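Extracellular solute-binding protein family 5 (Brucella melitensis, PDB 4ONY) probably captures peptides or related solutes in the periplasm and delivers them to an ABC transporter for uptake. Local coordinates at residues Thr301-Phe313 against Arg350-Ser362. Residues are numbered along the deposited sequence; the frame is centred on the assembly and turned at random.
Sequences TFEKGTPADMLGF and RRTQSFWEGSQLS
Ala308 N donates to Glu357 O (2.8 Å, 162° at the hydrogen), the one direct backbone bond between 301-313 and the turns of 350-362. Further along, water relays the pairing: one water donates to both Ala308 O and Ser354 O, and another joins Met310 N to Phe355 O. Pro307, which has no N-H to satisfy, sets its ring alongside the Trp356 indole, CG 4.1 Å from CD1, while its CA lies 3.1 Å from Glu357 O. The segment 301-313 links strand 297-302 to strand 310-315, which belong to different sheets, consistent with the lobed fold of periplasmic binding proteins. Met310 reaches out on a flexible chain bent at chi2 and chi3 (55° and 71°), which lays CE over one face of Phe355, 3.9 Å from the ring centroid, a CH-pi contact; Thr352 CG2 packs against the same methyl, its OG1 being bound to His562. Gly358, with positive phi, suits the type II turn from Trp356 to Ser359. Ser359 OG accepts from Leu361 N, an ST turn, and donates to Trp356 O; its CB lies 3.3 Å from Gly305 O. Glu357 folds back so that OE1 takes the N-H groups of both Gln353 and Ser354.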
ATOM      1  N   THR A 301      -2.150   3.257  19.882  1.00 14.72           N
ATOM      2  CA  THR A 301      -1.212   3.512  18.845  1.00 15.27           C
ATOM      3  C   THR A 301      -0.332   2.288  18.556  1.00 15.12           C
ATOM      4  O   THR A 301      -0.064   1.475  19.444  1.00 14.28           O
ATOM      5  CB  THR A 301      -0.316   4.673  19.206  1.00 16.06           C
ATOM      6  OG1 THR A 301       0.628   4.206  20.158  1.00 17.40           O
ATOM      7  CG2 THR A 301      -1.113   5.869  19.750  1.00 15.95           C
ATOM      8  N   PHE A 302       0.078   2.171  17.296  1.00 14.56           N
ATOM      9  CA  PHE A 302       0.871   1.048  16.820  1.00 14.77           C
ATOM     10  C   PHE A 302       1.981   1.538  15.886  1.00 15.54           C
ATOM     11  O   PHE A 302       1.895   2.620  15.337  1.00 14.70           O
ATOM     12  CB  PHE A 302      -0.023   0.104  16.022  1.00 14.38           C
ATOM     13  CG  PHE A 302      -1.264  -0.348  16.751  1.00 14.07           C
ATOM     14  CD1 PHE A 302      -2.422   0.389  16.673  1.00 14.14           C
ATOM     15  CD2 PHE A 302      -1.280  -1.505  17.479  1.00 14.14           C
ATOM     16  CE1 PHE A 302      -3.568   0.008  17.337  1.00 13.74           C
ATOM     17  CE2 PHE A 302      -2.405  -1.922  18.135  1.00 13.90           C
ATOM     18  CZ  PHE A 302      -3.555  -1.136  18.092  1.00 14.14           C
ATOM     19  N   GLU A 303       3.039   0.746  15.737  1.00 15.81           N
ATOM     20  CA  GLU A 303       4.044   1.050  14.755  1.00 17.53           C
ATOM     21  C   GLU A 303       4.104  -0.081  13.812  1.00 16.70           C
ATOM     22  O   GLU A 303       3.678  -1.184  14.132  1.00 18.39           O
ATOM     23  CB  GLU A 303       5.412   1.239  15.400  1.00 19.50           C
ATOM     24  CG  GLU A 303       5.473   2.475  16.245  1.00 21.71           C
ATOM     25  CD  GLU A 303       6.811   2.596  16.959  1.00 24.10           C
ATOM     26  OE1 GLU A 303       6.931   2.010  18.074  1.00 24.93           O
ATOM     27  OE2 GLU A 303       7.697   3.276  16.401  1.00 24.17           O
ATOM     28  N   LYS A 304       4.609   0.189  12.639  1.00 16.64           N
ATOM     29  CA  LYS A 304       4.704  -0.837  11.626  1.00 16.58           C
ATOM     30  C   LYS A 304       6.036  -0.668  10.919  1.00 15.93           C
ATOM     31  O   LYS A 304       6.607   0.421  10.921  1.00 15.41           O
ATOM     32  CB  LYS A 304       3.524  -0.743  10.662  1.00 17.04           C
ATOM     33  CG  LYS A 304       3.486   0.513   9.800  1.00 18.27           C
ATOM     34  CD  LYS A 304       2.188   0.515   9.003  1.00 19.73           C
ATOM     35  CE  LYS A 304       2.032   1.749   8.118  1.00 22.08           C
ATOM     36  NZ  LYS A 304       2.824   1.617   6.871  1.00 22.21           N
ATOM     37  N   GLY A 305       6.511  -1.759  10.327  1.00 16.62           N
ATOM     38  CA  GLY A 305       7.723  -1.765   9.576  1.00 16.33           C
ATOM     39  C   GLY A 305       7.526  -1.829   8.063  1.00 15.89           C
ATOM     40  O   GLY A 305       8.497  -1.798   7.328  1.00 15.64           O
ATOM     41  N   THR A 306       6.287  -1.901   7.589  1.00 15.64           N
ATOM     42  CA  THR A 306       5.999  -1.606   6.190  1.00 14.88           C
ATOM     43  C   THR A 306       6.177  -0.067   5.983  1.00 14.84           C
ATOM     44  O   THR A 306       6.010   0.737   6.909  1.00 14.64           O
ATOM     45  CB  THR A 306       4.582  -2.018   5.796  1.00 14.75           C
ATOM     46  OG1 THR A 306       3.661  -1.439   6.716  1.00 14.16           O
ATOM     47  CG2 THR A 306       4.447  -3.508   5.815  1.00 15.31           C
ATOM     48  N   PRO A 307       6.578   0.337   4.795  1.00 14.97           N
ATOM     49  CA  PRO A 307       6.870   1.765   4.597  1.00 15.22           C
ATOM     50  C   PRO A 307       5.647   2.677   4.672  1.00 15.30           C
ATOM     51  O   PRO A 307       4.523   2.243   4.501  1.00 13.65           O
ATOM     52  CB  PRO A 307       7.461   1.829   3.190  1.00 15.07           C
ATOM     53  CG  PRO A 307       7.067   0.547   2.516  1.00 15.38           C
ATOM     54  CD  PRO A 307       6.778  -0.472   3.581  1.00 15.39           C
ATOM     55  N   ALA A 308       5.916   3.936   4.964  1.00 15.91           N
ATOM     56  CA  ALA A 308       4.891   4.963   4.928  1.00 17.19           C
ATOM     57  C   ALA A 308       4.805   5.463   3.478  1.00 18.08           C
ATOM     58  O   ALA A 308       5.849   5.642   2.811  1.00 21.06           O
ATOM     59  CB  ALA A 308       5.286   6.086   5.865  1.00 17.14           C
ATOM     60  N   ASP A 309       3.595   5.648   2.966  1.00 16.98           N
ATOM     61  CA  ASP A 309       3.401   6.078   1.595  1.00 16.90           C
ATOM     62  C   ASP A 309       4.084   7.445   1.412  1.00 15.81           C
ATOM     63  O   ASP A 309       4.003   8.306   2.293  1.00 14.70           O
ATOM     64  CB  ASP A 309       1.912   6.183   1.282  1.00 17.78           C
ATOM     65  CG  ASP A 309       1.240   4.822   1.095  1.00 19.67           C
ATOM     66  OD1 ASP A 309       1.911   3.746   1.029  1.00 19.02           O
ATOM     67  OD2 ASP A 309       0.023   4.856   0.983  1.00 20.49           O
ATOM     68  N   MET A 310       4.744   7.638   0.284  1.00 15.20           N
ATOM     69  CA  MET A 310       5.251   8.973  -0.074  1.00 15.12           C
ATOM     70  C   MET A 310       4.115   9.977  -0.324  1.00 15.61           C
ATOM     71  O   MET A 310       3.100   9.658  -0.959  1.00 14.46           O
ATOM     72  CB  MET A 310       6.109   8.876  -1.320  1.00 15.92           C
ATOM     73  CG  MET A 310       6.707  10.185  -1.819  1.00 16.71           C
ATOM     74  SD  MET A 310       7.694  11.203  -0.712  1.00 17.09           S
ATOM     75  CE  MET A 310       9.139  10.141  -0.607  1.00 17.83           C
ATOM     76  N   LEU A 311       4.281  11.174   0.237  1.00 15.19           N
ATOM     77  CA  LEU A 311       3.575  12.362  -0.164  1.00 15.30           C
ATOM     78  C   LEU A 311       4.681  13.400  -0.413  1.00 14.80           C
ATOM     79  O   LEU A 311       5.535  13.619   0.436  1.00 14.59           O
ATOM     80  CB  LEU A 311       2.627  12.865   0.946  1.00 15.87           C
ATOM     81  CG  LEU A 311       1.920  14.192   0.696  1.00 16.76           C
ATOM     82  CD1 LEU A 311       0.971  14.117  -0.498  1.00 17.23           C
ATOM     83  CD2 LEU A 311       1.123  14.617   1.911  1.00 17.47           C
ATOM     84  N   GLY A 312       4.638  14.061  -1.557  1.00 14.21           N
ATOM     85  CA  GLY A 312       5.629  15.084  -1.872  1.00 14.03           C
ATOM     86  C   GLY A 312       5.175  16.044  -2.923  1.00 14.02           C
ATOM     87  O   GLY A 312       4.204  15.750  -3.648  1.00 13.79           O
ATOM     88  N   PHE A 313       5.883  17.183  -3.050  1.00 13.56           N
ATOM     89  CA  PHE A 313       5.714  18.017  -4.225  1.00 13.29           C
ATOM     90  C   PHE A 313       6.505  17.359  -5.323  1.00 13.15           C
ATOM     91  O   PHE A 313       7.600  16.849  -5.074  1.00 14.86           O
ATOM     92  CB  PHE A 313       6.214  19.429  -4.007  1.00 13.21           C
ATOM     93  CG  PHE A 313       5.412  20.229  -3.047  1.00 13.44           C
ATOM     94  CD1 PHE A 313       4.171  20.733  -3.406  1.00 13.72           C
ATOM     95  CD2 PHE A 313       5.916  20.547  -1.793  1.00 13.93           C
ATOM     96  CE1 PHE A 313       3.436  21.519  -2.543  1.00 14.09           C
ATOM     97  CE2 PHE A 313       5.174  21.365  -0.921  1.00 14.03           C
ATOM     98  CZ  PHE A 313       3.931  21.849  -1.306  1.00 14.09           C
ATOM     99  N   ARG A 350       5.836  13.436  11.050  1.00 17.12           N
ATOM    100  CA  ARG A 350       7.253  13.280  10.978  1.00 18.59           C
ATOM    101  C   ARG A 350       7.644  13.451   9.534  1.00 16.18           C
ATOM    102  O   ARG A 350       6.919  13.043   8.602  1.00 15.13           O
ATOM    103  CB  ARG A 350       7.696  11.882  11.495  1.00 22.78           C
ATOM    104  CG  ARG A 350       8.872  11.904  12.492  1.00 29.63           C
ATOM    105  CD  ARG A 350       8.499  11.864  14.019  1.00 35.00           C
ATOM    106  NE  ARG A 350       7.546  12.920  14.433  1.00 41.24           N
ATOM    107  CZ  ARG A 350       7.083  13.149  15.681  1.00 43.13           C
ATOM    108  NH1 ARG A 350       6.182  14.101  15.895  1.00 40.32           N
ATOM    109  NH2 ARG A 350       7.490  12.429  16.717  1.00 49.28           N
ATOM    110  N   ARG A 351       8.839  13.993   9.337  1.00 14.95           N
ATOM    111  CA  ARG A 351       9.322  14.273   7.998  1.00 13.91           C
ATOM    112  C   ARG A 351       9.565  12.968   7.229  1.00 13.60           C
ATOM    113  O   ARG A 351      10.164  12.037   7.749  1.00 14.14           O
ATOM    114  CB  ARG A 351      10.659  15.043   8.058  1.00 13.45           C
ATOM    115  CG  ARG A 351      11.097  15.580   6.685  1.00 13.06           C
ATOM    116  CD  ARG A 351      10.220  16.724   6.185  1.00 13.20           C
ATOM    117  NE  ARG A 351      10.400  17.034   4.758  1.00 13.26           N
ATOM    118  CZ  ARG A 351      11.208  18.001   4.256  1.00 13.15           C
ATOM    119  NH1 ARG A 351      11.944  18.770   5.036  1.00 13.21           N
ATOM    120  NH2 ARG A 351      11.245  18.198   2.951  1.00 12.77           N
ATOM    121  N   THR A 352       9.133  12.923   5.985  1.00 13.11           N
ATOM    122  CA  THR A 352       9.408  11.783   5.117  1.00 12.79           C
ATOM    123  C   THR A 352      10.721  12.086   4.398  1.00 12.69           C
ATOM    124  O   THR A 352      10.925  13.185   3.888  1.00 12.65           O
ATOM    125  CB  THR A 352       8.270  11.598   4.093  1.00 12.73           C
ATOM    126  OG1 THR A 352       7.046  11.244   4.768  1.00 12.50           O
ATOM    127  CG2 THR A 352       8.638  10.528   3.097  1.00 12.32           C
ATOM    128  N   GLN A 353      11.600  11.114   4.348  1.00 12.78           N
ATOM    129  CA  GLN A 353      12.898  11.278   3.700  1.00 13.20           C
ATOM    130  C   GLN A 353      13.167  10.275   2.525  1.00 12.46           C
ATOM    131  O   GLN A 353      13.899  10.605   1.653  1.00 12.00           O
ATOM    132  CB  GLN A 353      14.011  11.080   4.736  1.00 14.44           C
ATOM    133  CG  GLN A 353      13.888  11.932   5.987  1.00 15.96           C
ATOM    134  CD  GLN A 353      15.078  11.736   6.891  1.00 17.32           C
ATOM    135  OE1 GLN A 353      16.172  12.142   6.606  1.00 17.31           O
ATOM    136  NE2 GLN A 353      14.871  10.998   7.937  1.00 21.74           N
ATOM    137  N   SER A 354      12.614   9.070   2.593  1.00 12.01           N
ATOM    138  CA  SER A 354      12.884   7.977   1.660  1.00 11.59           C
ATOM    139  C   SER A 354      11.588   7.594   0.936  1.00 11.37           C
ATOM    140  O   SER A 354      10.503   7.744   1.508  1.00 11.08           O
ATOM    141  CB  SER A 354      13.333   6.762   2.472  1.00 11.41           C
ATOM    142  OG  SER A 354      13.438   5.557   1.711  1.00 11.33           O
ATOM    143  N   PHE A 355      11.741   7.012  -0.244  1.00 11.26           N
ATOM    144  CA  PHE A 355      10.625   6.404  -0.946  1.00 11.93           C
ATOM    145  C   PHE A 355      10.218   5.054  -0.334  1.00 11.96           C
ATOM    146  O   PHE A 355       9.220   4.506  -0.747  1.00 12.24           O
ATOM    147  CB  PHE A 355      10.964   6.279  -2.432  1.00 11.86           C
ATOM    148  CG  PHE A 355      11.081   7.617  -3.123  1.00 12.01           C
ATOM    149  CD1 PHE A 355       9.984   8.211  -3.654  1.00 12.22           C
ATOM    150  CD2 PHE A 355      12.273   8.273  -3.188  1.00 12.75           C
ATOM    151  CE1 PHE A 355      10.064   9.427  -4.269  1.00 12.67           C
ATOM    152  CE2 PHE A 355      12.379   9.513  -3.790  1.00 12.41           C
ATOM    153  CZ  PHE A 355      11.272  10.084  -4.347  1.00 12.32           C
ATOM    154  N   TRP A 356      10.973   4.546   0.659  1.00 12.07           N
ATOM    155  CA  TRP A 356      10.542   3.393   1.442  1.00 12.40           C
ATOM    156  C   TRP A 356      10.635   3.766   2.933  1.00 12.85           C
ATOM    157  O   TRP A 356      11.033   2.969   3.779  1.00 13.20           O
ATOM    158  CB  TRP A 356      11.343   2.110   1.072  1.00 12.18           C
ATOM    159  CG  TRP A 356      10.882   1.595  -0.272  1.00 11.80           C
ATOM    160  CD1 TRP A 356       9.851   0.724  -0.522  1.00 12.11           C
ATOM    161  CD2 TRP A 356      11.367   2.007  -1.553  1.00 11.50           C
ATOM    162  NE1 TRP A 356       9.665   0.558  -1.883  1.00 11.82           N
ATOM    163  CE2 TRP A 356      10.573   1.336  -2.545  1.00 11.58           C
ATOM    164  CE3 TRP A 356      12.377   2.879  -1.969  1.00 10.87           C
ATOM    165  CZ2 TRP A 356      10.780   1.503  -3.894  1.00 11.22           C
ATOM    166  CZ3 TRP A 356      12.589   3.044  -3.319  1.00 11.01           C
ATOM    167  CH2 TRP A 356      11.786   2.359  -4.284  1.00 11.07           C
ATOM    168  N   GLU A 357      10.202   4.983   3.229  1.00 13.46           N
ATOM    169  CA  GLU A 357      10.226   5.573   4.563  1.00 14.23           C
ATOM    170  C   GLU A 357       9.749   4.630   5.668  1.00 15.16           C
ATOM    171  O   GLU A 357       8.649   4.085   5.614  1.00 15.10           O
ATOM    172  CB  GLU A 357       9.340   6.819   4.565  1.00 14.62           C
ATOM    173  CG  GLU A 357       9.255   7.589   5.885  1.00 14.97           C
ATOM    174  CD  GLU A 357      10.582   8.142   6.353  1.00 15.11           C
ATOM    175  OE1 GLU A 357      11.407   8.530   5.520  1.00 14.76           O
ATOM    176  OE2 GLU A 357      10.808   8.204   7.581  1.00 15.21           O
ATOM    177  N   GLY A 358      10.561   4.542   6.696  1.00 15.89           N
ATOM    178  CA  GLY A 358      10.238   3.808   7.908  1.00 17.32           C
ATOM    179  C   GLY A 358      10.460   2.317   7.809  1.00 18.15           C
ATOM    180  O   GLY A 358      10.104   1.594   8.752  1.00 21.18           O
ATOM    181  N   SER A 359      10.988   1.828   6.681  1.00 16.24           N
ATOM    182  CA  SER A 359      11.192   0.403   6.506  1.00 15.62           C
ATOM    183  C   SER A 359      12.671   0.085   6.355  1.00 15.50           C
ATOM    184  O   SER A 359      13.488   0.958   6.127  1.00 14.28           O
ATOM    185  CB  SER A 359      10.424  -0.114   5.275  1.00 15.47           C
ATOM    186  OG  SER A 359      11.046   0.280   4.050  1.00 14.04           O
ATOM    187  N   GLN A 360      12.978  -1.198   6.364  1.00 15.91           N
ATOM    188  CA  GLN A 360      14.320  -1.659   6.056  1.00 16.78           C
ATOM    189  C   GLN A 360      14.775  -1.320   4.625  1.00 15.71           C
ATOM    190  O   GLN A 360      15.968  -1.351   4.368  1.00 15.63           O
ATOM    191  CB  GLN A 360      14.440  -3.179   6.250  1.00 18.14           C
ATOM    192  CG  GLN A 360      14.533  -3.601   7.704  1.00 20.71           C
ATOM    193  CD  GLN A 360      15.835  -3.153   8.388  1.00 23.51           C
ATOM    194  OE1 GLN A 360      16.945  -3.363   7.865  1.00 27.94           O
ATOM    195  NE2 GLN A 360      15.710  -2.520   9.529  1.00 22.48           N
ATOM    196  N   LEU A 361      13.838  -1.053   3.706  1.00 14.41           N
ATOM    197  CA  LEU A 361      14.181  -0.700   2.329  1.00 13.68           C
ATOM    198  C   LEU A 361      14.646   0.742   2.152  1.00 12.57           C
ATOM    199  O   LEU A 361      15.107   1.108   1.094  1.00 12.01           O
ATOM    200  CB  LEU A 361      13.005  -1.003   1.404  1.00 13.64           C
ATOM    201  CG  LEU A 361      12.536  -2.486   1.379  1.00 14.11           C
ATOM    202  CD1 LEU A 361      11.361  -2.694   0.420  1.00 14.18           C
ATOM    203  CD2 LEU A 361      13.643  -3.429   0.977  1.00 14.29           C
ATOM    204  N   SER A 362      14.491   1.585   3.163  1.00 12.50           N
ATOM    205  CA  SER A 362      14.989   2.949   3.107  1.00 12.04           C
ATOM    206  C   SER A 362      16.503   2.979   3.118  1.00 11.99           C
ATOM    207  O   SER A 362      17.138   2.311   3.960  1.00 12.41           O
ATOM    208  CB  SER A 362      14.507   3.743   4.339  1.00 12.47           C
ATOM    209  OG  SER A 362      15.109   5.025   4.379  1.00 11.92           O
TER
HETATM  210  O   HOH W   1       9.240   1.971  11.277  1.00 49.17           O
HETATM  211  O   HOH W   2      10.911  -3.066   7.305  1.00 11.88           O
HETATM  212  O   HOH W   3       7.947   6.527   1.200  1.00 24.07           O
HETATM  213  O   HOH W   4       5.129  10.585   3.123  1.00 18.02           O
HETATM  214  O   HOH W   5       6.481   5.497  -1.223  1.00 27.23           O